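Local atomic coordinates of (2Z,6E)-hedycaryol synthase (Kitasatospora setae, PDB entry 4MC3), a protein that converts (2E,6E)-farnesyl diphosphate and water into the sesquiterpene alcohol (2Z,6E)-hedycaryol and diphosphate through a magnesium-dependent 1,11-cyclization. Residues 189-194 with 292-297; 195-200 with 282-287; 237-242 with 255-260. All blocks are in the same frame, centred on the assembly; numbering follows the deposited sequence.

Interaction 1 (189-194 with 292-297); sequences ELRLPI and AVDYAA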
loop_
_atom_site.group_PDB
_atom_site.type_symbol
_atom_site.label_atom_id
_atom_site.label_comp_id
_atom_site.label_asym_id
_atom_site.label_seq_id
_atom_site.Cartn_x
_atom_site.Cartn_y
_atom_site.Cartn_z
ATOM N N GLU A 189 12.019 0.989 3.866
ATOM C CA GLU A 189 13.112 1.583 4.621
ATOM C C GLU A 189 14.075 0.489 5.139
ATOM O O GLU A 189 15.235 0.784 5.389
ATOM C CB GLU A 189 12.613 2.431 5.754
ATOM C CG GLU A 189 11.807 3.618 5.331
ATOM C CD GLU A 189 11.571 4.627 6.456
ATOM O OE1 GLU A 189 12.549 4.949 7.192
ATOM O OE2 GLU A 189 10.412 5.102 6.610
ATOM N N LEU A 190 13.607 -0.745 5.286
ATOM C CA LEU A 190 14.431 -1.818 5.790
ATOM C C LEU A 190 15.613 -2.106 4.845
ATOM O O LEU A 190 16.643 -2.620 5.305
ATOM C CB LEU A 190 13.619 -3.060 6.012
ATOM C CG LEU A 190 12.880 -3.160 7.348
ATOM C CD1 LEU A 190 11.899 -2.093 7.647
ATOM C CD2 LEU A 190 12.126 -4.454 7.488
ATOM N N ARG A 191 15.484 -1.780 3.554
ATOM C CA ARG A 191 16.566 -2.066 2.605
ATOM C C ARG A 191 17.491 -0.892 2.342
ATOM O O ARG A 191 18.521 -1.045 1.657
ATOM C CB ARG A 191 16.044 -2.631 1.294
ATOM C CG ARG A 191 15.173 -1.749 0.450
ATOM C CD ARG A 191 15.906 -0.915 -0.570
ATOM N NE ARG A 191 15.005 0.052 -1.160
ATOM C CZ ARG A 191 15.354 1.005 -2.002
ATOM N NH1 ARG A 191 16.629 1.104 -2.403
ATOM N NH2 ARG A 191 14.470 1.888 -2.402
ATOM N N LEU A 192 17.169 0.273 2.880
ATOM C CA LEU A 192 17.978 1.466 2.703
ATOM C C LEU A 192 19.230 1.329 3.645
ATOM O O LEU A 192 19.211 0.562 4.577
ATOM C CB LEU A 192 17.169 2.703 3.082
ATOM C CG LEU A 192 15.894 2.972 2.257
ATOM C CD1 LEU A 192 15.158 4.169 2.819
ATOM C CD2 LEU A 192 16.209 3.165 0.792
ATOM N N PRO A 193 20.281 2.085 3.340
ATOM C CA PRO A 193 21.477 2.150 4.192
ATOM C C PRO A 193 21.164 2.670 5.581
ATOM O O PRO A 193 21.801 2.258 6.528
ATOM C CB PRO A 193 22.392 3.126 3.435
ATOM C CG PRO A 193 21.954 2.990 2.010
ATOM C CD PRO A 193 20.446 2.845 2.097
ATOM N N ILE A 194 20.124 3.487 5.709
ATOM C CA ILE A 194 19.668 3.889 7.009
ATOM C C ILE A 194 18.190 4.198 6.884
ATOM O O ILE A 194 17.684 4.471 5.771
ATOM C CB ILE A 194 20.405 5.121 7.537
ATOM C CG1 ILE A 194 20.194 6.291 6.572
ATOM C CG2 ILE A 194 21.864 4.726 7.868
ATOM C CD1 ILE A 194 20.847 7.535 7.093
ATOM N N ALA A 292 16.843 8.983 1.304
ATOM C CA ALA A 292 15.604 9.646 0.965
ATOM C C ALA A 292 15.354 9.665 -0.552
ATOM O O ALA A 292 14.209 9.435 -1.012
ATOM C CB ALA A 292 15.589 11.045 1.523
ATOM N N VAL A 293 16.398 9.939 -1.333
ATOM C CA VAL A 293 16.216 9.941 -2.796
ATOM C C VAL A 293 15.856 8.549 -3.353
ATOM O O VAL A 293 15.006 8.425 -4.267
ATOM C CB VAL A 293 17.484 10.494 -3.477
ATOM C CG1 VAL A 293 17.432 10.303 -4.994
ATOM C CG2 VAL A 293 17.619 11.948 -3.110
ATOM N N ASP A 294 16.476 7.514 -2.808
ATOM C CA ASP A 294 16.232 6.138 -3.228
ATOM C C ASP A 294 14.780 5.753 -2.836
ATOM O O ASP A 294 14.079 5.081 -3.614
ATOM C CB ASP A 294 17.264 5.201 -2.584
ATOM C CG ASP A 294 17.519 3.904 -3.353
ATOM O OD1 ASP A 294 18.659 3.383 -3.266
ATOM O OD2 ASP A 294 16.632 3.347 -4.009
ATOM N N TYR A 295 14.372 6.095 -1.616
ATOM C CA TYR A 295 12.984 5.825 -1.196
ATOM C C TYR A 295 11.993 6.470 -2.149
ATOM O O TYR A 295 11.046 5.835 -2.590
ATOM C CB TYR A 295 12.788 6.365 0.202
ATOM C CG TYR A 295 11.437 6.276 0.832
ATOM C CD1 TYR A 295 11.103 5.197 1.611
ATOM C CD2 TYR A 295 10.517 7.282 0.707
ATOM C CE1 TYR A 295 9.894 5.159 2.289
ATOM C CE2 TYR A 295 9.274 7.236 1.315
ATOM C CZ TYR A 295 8.973 6.153 2.110
ATOM O OH TYR A 295 7.778 6.191 2.783
ATOM N N ALA A 296 12.195 7.734 -2.501
ATOM C CA ALA A 296 11.283 8.430 -3.408
ATOM C C ALA A 296 11.302 7.863 -4.838
ATOM O O ALA A 296 10.261 7.763 -5.511
ATOM C CB ALA A 296 11.636 9.904 -3.455
ATOM N N ALA A 297 12.458 7.422 -5.312
ATOM C CA ALA A 297 12.510 6.707 -6.594
ATOM C C ALA A 297 11.749 5.416 -6.591
ATOM O O ALA A 297 11.171 5.003 -7.619
ATOM C CB ALA A 297 13.964 6.451 -7.043
HETATM O O HOH W 1 8.131 5.552 5.312
#

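Interaction 2 (195-200 with 282-287); sequences FLPGSV and QALPSR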
loop_
_atom_site.group_PDB
_atom_site.type_symbol
_atom_site.label_atom_id
_atom_site.label_comp_id
_atom_site.label_asym_id
_atom_site.label_seq_id
_atom_site.Cartn_x
_atom_site.Cartn_y
_atom_site.Cartn_z
ATOM N N PHE A 195 17.503 4.161 8.016
ATOM C CA PHE A 195 16.118 4.615 8.049
ATOM C C PHE A 195 16.030 6.113 7.753
ATOM O O PHE A 195 16.946 6.899 8.098
ATOM C CB PHE A 195 15.446 4.246 9.396
ATOM C CG PHE A 195 15.162 2.810 9.552
ATOM C CD1 PHE A 195 13.895 2.334 9.366
ATOM C CD2 PHE A 195 16.185 1.886 9.827
ATOM C CE1 PHE A 195 13.626 0.991 9.433
ATOM C CE2 PHE A 195 15.903 0.555 9.926
ATOM C CZ PHE A 195 14.641 0.093 9.706
ATOM N N LEU A 196 14.910 6.562 7.192
ATOM C CA LEU A 196 14.672 7.978 6.991
ATOM C C LEU A 196 14.648 8.707 8.342
ATOM O O LEU A 196 14.052 8.243 9.294
ATOM C CB LEU A 196 13.361 8.241 6.269
ATOM C CG LEU A 196 13.093 7.605 4.887
ATOM C CD1 LEU A 196 11.702 7.912 4.416
ATOM C CD2 LEU A 196 14.147 8.068 3.892
ATOM N N PRO A 197 15.267 9.865 8.401
ATOM C CA PRO A 197 15.028 10.669 9.603
ATOM C C PRO A 197 13.539 11.039 9.696
ATOM O O PRO A 197 12.894 11.287 8.662
ATOM C CB PRO A 197 15.844 11.929 9.345
ATOM C CG PRO A 197 16.886 11.543 8.330
ATOM C CD PRO A 197 16.228 10.473 7.473
ATOM N N GLY A 198 13.006 11.114 10.912
ATOM C CA GLY A 198 11.601 11.539 11.085
ATOM C C GLY A 198 11.227 12.843 10.394
ATOM O O GLY A 198 10.114 12.974 9.885
ATOM N N SER A 199 12.165 13.792 10.358
ATOM C CA SER A 199 11.993 15.061 9.684
ATOM C C SER A 199 11.918 14.983 8.160
ATOM O O SER A 199 11.553 15.961 7.511
ATOM C CB SER A 199 13.144 16.007 10.074
ATOM O OG SER A 199 14.376 15.578 9.528
ATOM N N VAL A 200 12.330 13.850 7.592
ATOM C CA VAL A 200 12.203 13.586 6.155
ATOM C C VAL A 200 10.956 12.720 5.890
ATOM O O VAL A 200 10.203 13.018 4.945
ATOM C CB VAL A 200 13.458 12.854 5.607
ATOM C CG1 VAL A 200 13.264 12.448 4.148
ATOM C CG2 VAL A 200 14.659 13.768 5.758
ATOM N N GLN A 282 17.395 21.005 5.129
ATOM C CA GLN A 282 17.617 20.292 6.386
ATOM C C GLN A 282 19.102 20.080 6.695
ATOM O O GLN A 282 19.454 19.820 7.841
ATOM C CB GLN A 282 16.864 18.955 6.414
ATOM C CG GLN A 282 15.359 19.158 6.540
ATOM C CD GLN A 282 14.594 17.925 6.983
ATOM O OE1 GLN A 282 15.092 17.080 7.738
ATOM N NE2 GLN A 282 13.344 17.831 6.528
ATOM N N ALA A 283 19.955 20.204 5.689
ATOM C CA ALA A 283 21.392 19.999 5.859
ATOM C C ALA A 283 21.716 18.626 6.436
ATOM O O ALA A 283 22.435 18.484 7.396
ATOM C CB ALA A 283 22.010 21.097 6.710
ATOM N N LEU A 284 21.226 17.603 5.768
ATOM C CA LEU A 284 21.366 16.212 6.225
ATOM C C LEU A 284 22.710 15.589 5.859
ATOM O O LEU A 284 23.362 15.972 4.870
ATOM C CB LEU A 284 20.267 15.391 5.563
ATOM C CG LEU A 284 18.868 15.822 5.933
ATOM C CD1 LEU A 284 17.864 15.256 4.928
ATOM C CD2 LEU A 284 18.563 15.405 7.361
ATOM N N PRO A 285 23.121 14.573 6.614
ATOM C CA PRO A 285 24.265 13.797 6.171
ATOM C C PRO A 285 23.998 13.204 4.806
ATOM O O PRO A 285 22.825 12.945 4.447
ATOM C CB PRO A 285 24.345 12.671 7.201
ATOM C CG PRO A 285 23.637 13.180 8.412
ATOM C CD PRO A 285 22.584 14.111 7.899
ATOM N N SER A 286 25.065 13.000 4.058
ATOM C CA SER A 286 24.958 12.417 2.716
ATOM C C SER A 286 24.218 11.105 2.703
ATOM O O SER A 286 23.392 10.854 1.821
ATOM C CB SER A 286 26.360 12.210 2.134
ATOM O OG SER A 286 27.020 13.462 2.134
ATOM N N ARG A 287 24.469 10.270 3.708
ATOM C CA ARG A 287 23.824 8.952 3.745
ATOM C C ARG A 287 22.300 9.092 3.808
ATOM O O ARG A 287 21.561 8.309 3.180
ATOM C CB ARG A 287 24.337 8.225 4.972
ATOM C CG ARG A 287 23.824 6.830 5.133
ATOM C CD ARG A 287 24.432 6.347 6.441
ATOM N NE ARG A 287 24.887 5.024 6.298
ATOM C CZ ARG A 287 25.065 4.241 7.345
ATOM N NH1 ARG A 287 24.869 4.728 8.598
ATOM N NH2 ARG A 287 25.406 2.977 7.124
#

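Interaction 3 (237-242 with 255-260); sequences NAVTII and DQVAVL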
loop_
_atom_site.group_PDB
_atom_site.type_symbol
_atom_site.label_atom_id
_atom_site.label_comp_id
_atom_site.label_asym_id
_atom_site.label_seq_id
_atom_site.Cartn_x
_atom_site.Cartn_y
_atom_site.Cartn_z
ATOM N N ASN A 237 -15.418 3.021 -5.127
ATOM C CA ASN A 237 -14.655 3.034 -6.378
ATOM C C ASN A 237 -14.894 4.407 -6.948
ATOM O O ASN A 237 -16.031 4.849 -7.075
ATOM C CB ASN A 237 -15.146 1.932 -7.295
ATOM C CG ASN A 237 -14.363 1.819 -8.585
ATOM O OD1 ASN A 237 -14.323 2.733 -9.390
ATOM N ND2 ASN A 237 -13.758 0.638 -8.801
ATOM N N ALA A 238 -13.825 5.073 -7.329
ATOM C CA ALA A 238 -13.933 6.451 -7.794
ATOM C C ALA A 238 -14.798 6.538 -9.055
ATOM O O ALA A 238 -15.483 7.527 -9.270
ATOM C CB ALA A 238 -12.552 7.029 -8.066
ATOM N N VAL A 239 -14.715 5.541 -9.922
ATOM C CA VAL A 239 -15.507 5.548 -11.145
ATOM C C VAL A 239 -16.989 5.592 -10.807
ATOM O O VAL A 239 -17.754 6.442 -11.286
ATOM C CB VAL A 239 -15.200 4.353 -12.030
ATOM C CG1 VAL A 239 -16.119 4.389 -13.256
ATOM C CG2 VAL A 239 -13.756 4.350 -12.468
ATOM N N THR A 240 -17.379 4.672 -9.963
ATOM C CA THR A 240 -18.770 4.561 -9.512
ATOM C C THR A 240 -19.239 5.817 -8.798
ATOM O O THR A 240 -20.357 6.246 -8.983
ATOM C CB THR A 240 -18.912 3.322 -8.596
ATOM O OG1 THR A 240 -18.434 2.201 -9.340
ATOM C CG2 THR A 240 -20.337 3.097 -8.166
ATOM N N ILE A 241 -18.396 6.360 -7.925
ATOM C CA ILE A 241 -18.737 7.530 -7.146
ATOM C C ILE A 241 -19.058 8.714 -8.065
ATOM O O ILE A 241 -20.038 9.442 -7.835
ATOM C CB ILE A 241 -17.635 7.858 -6.138
ATOM C CG1 ILE A 241 -17.650 6.809 -5.002
ATOM C CG2 ILE A 241 -17.795 9.252 -5.584
ATOM C CD1 ILE A 241 -16.392 6.785 -4.139
ATOM N N ILE A 242 -18.227 8.927 -9.066
ATOM C CA ILE A 242 -18.440 10.017 -10.048
ATOM C C ILE A 242 -19.702 9.744 -10.877
ATOM O O ILE A 242 -20.566 10.625 -11.007
ATOM C CB ILE A 242 -17.204 10.241 -10.938
ATOM C CG1 ILE A 242 -16.033 10.764 -10.062
ATOM C CG2 ILE A 242 -17.511 11.184 -12.110
ATOM C CD1 ILE A 242 -14.694 10.764 -10.765
ATOM N N ASP A 255 -13.272 8.468 -17.900
ATOM C CA ASP A 255 -12.424 9.513 -18.472
ATOM C C ASP A 255 -12.087 10.569 -17.422
ATOM O O ASP A 255 -10.990 11.095 -17.388
ATOM C CB ASP A 255 -13.110 10.155 -19.689
ATOM C CG ASP A 255 -13.299 9.180 -20.870
ATOM O OD1 ASP A 255 -12.722 8.066 -20.843
ATOM O OD2 ASP A 255 -14.025 9.539 -21.840
ATOM N N GLN A 256 -13.033 10.862 -16.550
ATOM C CA GLN A 256 -12.802 11.780 -15.454
ATOM C C GLN A 256 -11.802 11.246 -14.409
ATOM O O GLN A 256 -10.999 12.019 -13.864
ATOM C CB GLN A 256 -14.114 12.165 -14.829
ATOM C CG GLN A 256 -14.934 13.005 -15.818
ATOM C CD GLN A 256 -16.294 13.370 -15.287
ATOM O OE1 GLN A 256 -17.313 12.733 -15.626
ATOM N NE2 GLN A 256 -16.321 14.359 -14.414
ATOM N N VAL A 257 -11.873 9.945 -14.120
ATOM C CA VAL A 257 -10.875 9.322 -13.253
ATOM C C VAL A 257 -9.479 9.382 -13.925
ATOM O O VAL A 257 -8.482 9.663 -13.241
ATOM C CB VAL A 257 -11.272 7.898 -12.828
ATOM C CG1 VAL A 257 -10.113 7.205 -12.115
ATOM C CG2 VAL A 257 -12.519 7.926 -11.962
ATOM N N ALA A 258 -9.409 9.162 -15.247
ATOM C CA ALA A 258 -8.135 9.296 -15.988
ATOM C C ALA A 258 -7.534 10.692 -15.807
ATOM O O ALA A 258 -6.316 10.853 -15.677
ATOM C CB ALA A 258 -8.329 8.990 -17.477
ATOM N N VAL A 259 -8.367 11.724 -15.778
ATOM C CA VAL A 259 -7.859 13.086 -15.560
ATOM C C VAL A 259 -7.277 13.217 -14.132
ATOM O O VAL A 259 -6.214 13.818 -13.886
ATOM C CB VAL A 259 -8.968 14.119 -15.801
ATOM C CG1 VAL A 259 -8.565 15.499 -15.301
ATOM C CG2 VAL A 259 -9.343 14.146 -17.284
ATOM N N LEU A 260 -7.973 12.630 -13.182
ATOM C CA LEU A 260 -7.484 12.590 -11.787
ATOM C C LEU A 260 -6.169 11.858 -11.660
ATOM O O LEU A 260 -5.296 12.281 -10.894
ATOM C CB LEU A 260 -8.493 11.946 -10.833
ATOM C CG LEU A 260 -9.148 12.714 -9.703
ATOM C CD1 LEU A 260 -9.735 11.702 -8.736
ATOM C CD2 LEU A 260 -8.186 13.620 -8.975
#

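Interaction 1 (189-194 with 292-297)
Arg191 starts with CG between its backbone N and carbonyl carbon (chi1 64°) and bends again at chi2 (91°), a shape that carries its guanidinium to Asp294, whose own CG is anti to its backbone N. The guanidinium approaches end-on and puts both terminal nitrogens on one oxygen: NH1 of Arg191 lies 2.8 Å from OD2 of Asp294, and NH2 of Arg191 3.1 Å from the same OD2. That oxygen lies in the guanidinium plane, yet both donors come from one face of the carboxylate, because the planes are 75° apart. OD2 also pairs with Arg62, which would probably stabilise its negative charge. Thus the loop following helix 181-188 is fastened to helix 286-309, the last helix of the all-helical class I terpene synthase fold. Branched Leu192 serves two surfaces: CD2 covers the centre of the Arg191 guanidinium, while CD1 rests 4.2 Å from CB of Tyr295. CG of Glu189 touches CE1 of Tyr295 at 3.9 Å. A water receives a hydrogen bond from OH of Tyr295 at 2.6 Å and donates to OE2 of Glu189 at 2.7 Å, an oxygen that also forms a salt bridge with Arg201.

Interaction 2 (195-200 with 282-287)
Gln282 meets Ser199 through both ends of its amide, a job suited to a side chain that carries a donor and an acceptor on one flat group. NE2 of Gln282 donates to the backbone O of Ser199 at 2.8 Å, in a bond straight at the hydrogen (166°). The nitrogen stands above the carbonyl plane of Ser199, 58° out of it, while the oxygen lies close to the plane of the Gln282 amide. NE2 has a second acceptor in OE2 of Glu278, one turn earlier on helix 250-282. On the other side of the amide, OG of Ser199 is modelled as donating to OE1 of Gln282 at 2.4 Å, a separation so short that its exact geometry is doubtful. The chi1 of Ser199 (69°) sets OG between the backbone N and the carbonyl carbon, facing that oxygen.

Beside this polar pair lies an apolar one. CD1 of Leu284 packs 3.6 Å from CG2 of Val200, and CD2 of Leu284 reaches CG of Pro197 at 4.3 Å. Pro197 occupies the N-cap position of short helix 198-201, and its O accepts from N of Val200. Ala283, with positive phi, is the first residue to leave the helical conformation, and Pro285 occupies the N-cap position of helix 286-309; a short turn thus joins helix 250-282 to helix 286-309, and the segment 195-200 packs against it. An alanine in place of Gln282 would probably leave the backbone O of Ser199 and OE2 of Glu278 without the N-H that each accepts from NE2. At this surface contact the firm bond from NE2 to the Ser199 carbonyl fixes the turn of the amide, beside a hydrophobic patch made by Leu284, Val200 and Pro197.

Interaction 3 (237-242 with 255-260)
Val257 projects from helix 255-260 into a shallow hollow formed by Ala238, Val239 and Ile242 on helix 238-242. Its CG1 is anti to the backbone N (chi1 171°), leaving CG2 as the bump that does the touching. This one methyl lies 4.0 Å from CB of Ala238, 3.8 Å from CG2 of Val239 and 3.8 Å from CD1 of Ile242. The branched valine and the longer isoleucine flank it, with Ala238 alongside, whose short side chain leaves room for the methyl; Val239 and Val257 cross at about a right angle. Ile242 has a second task, since its CG2 rests against the end of Gln256, 4.0 Å from CD. No hydrogen bond joins the two segments, and their axes, 9.5 Å apart at closest approach, run at 122° to each other, closer to antiparallel than parallel. At the start of helix 238-246 Asn237 is the N-cap, its OD1 accepting from N of Val239 at 2.9 Å. Its ND2 donates to O of Asp222, while OD2 of Asp222 accepts from N of Ala238. The N-terminal end of this helix is thus bonded to Asp222, and Val257 also touches Val223; both belong to the NXXXSXXXE motif of class I terpene synthases, which as a whole is presumed to bind magnesium.

Overall arrangement
Followed from the N terminus, the first contacting segment is 189-194, then 195-200, the opening halves of interactions 1 and 2. The chain runs on through helix 204-225 to interaction 3, whose 237-242 and 255-260 close a short loop of their own. Helix 250-282 then leads back: 282-287 closes interaction 2, and 292-297 closes interaction 1, so interaction 3 lies within interaction 2, and interaction 2 within interaction 1. Interactions 1 and 2 are neighbours, their centres 11 Å apart, joined by Glu189 OE1 with Leu196 N and by Leu196 against Ala292. Both fasten the 189-200 region to the C-terminal end of the fold, whereas interaction 3, its centre 32 Å from that of interaction 1, holds the N-terminal end of helix 250-282 against helix 238-246.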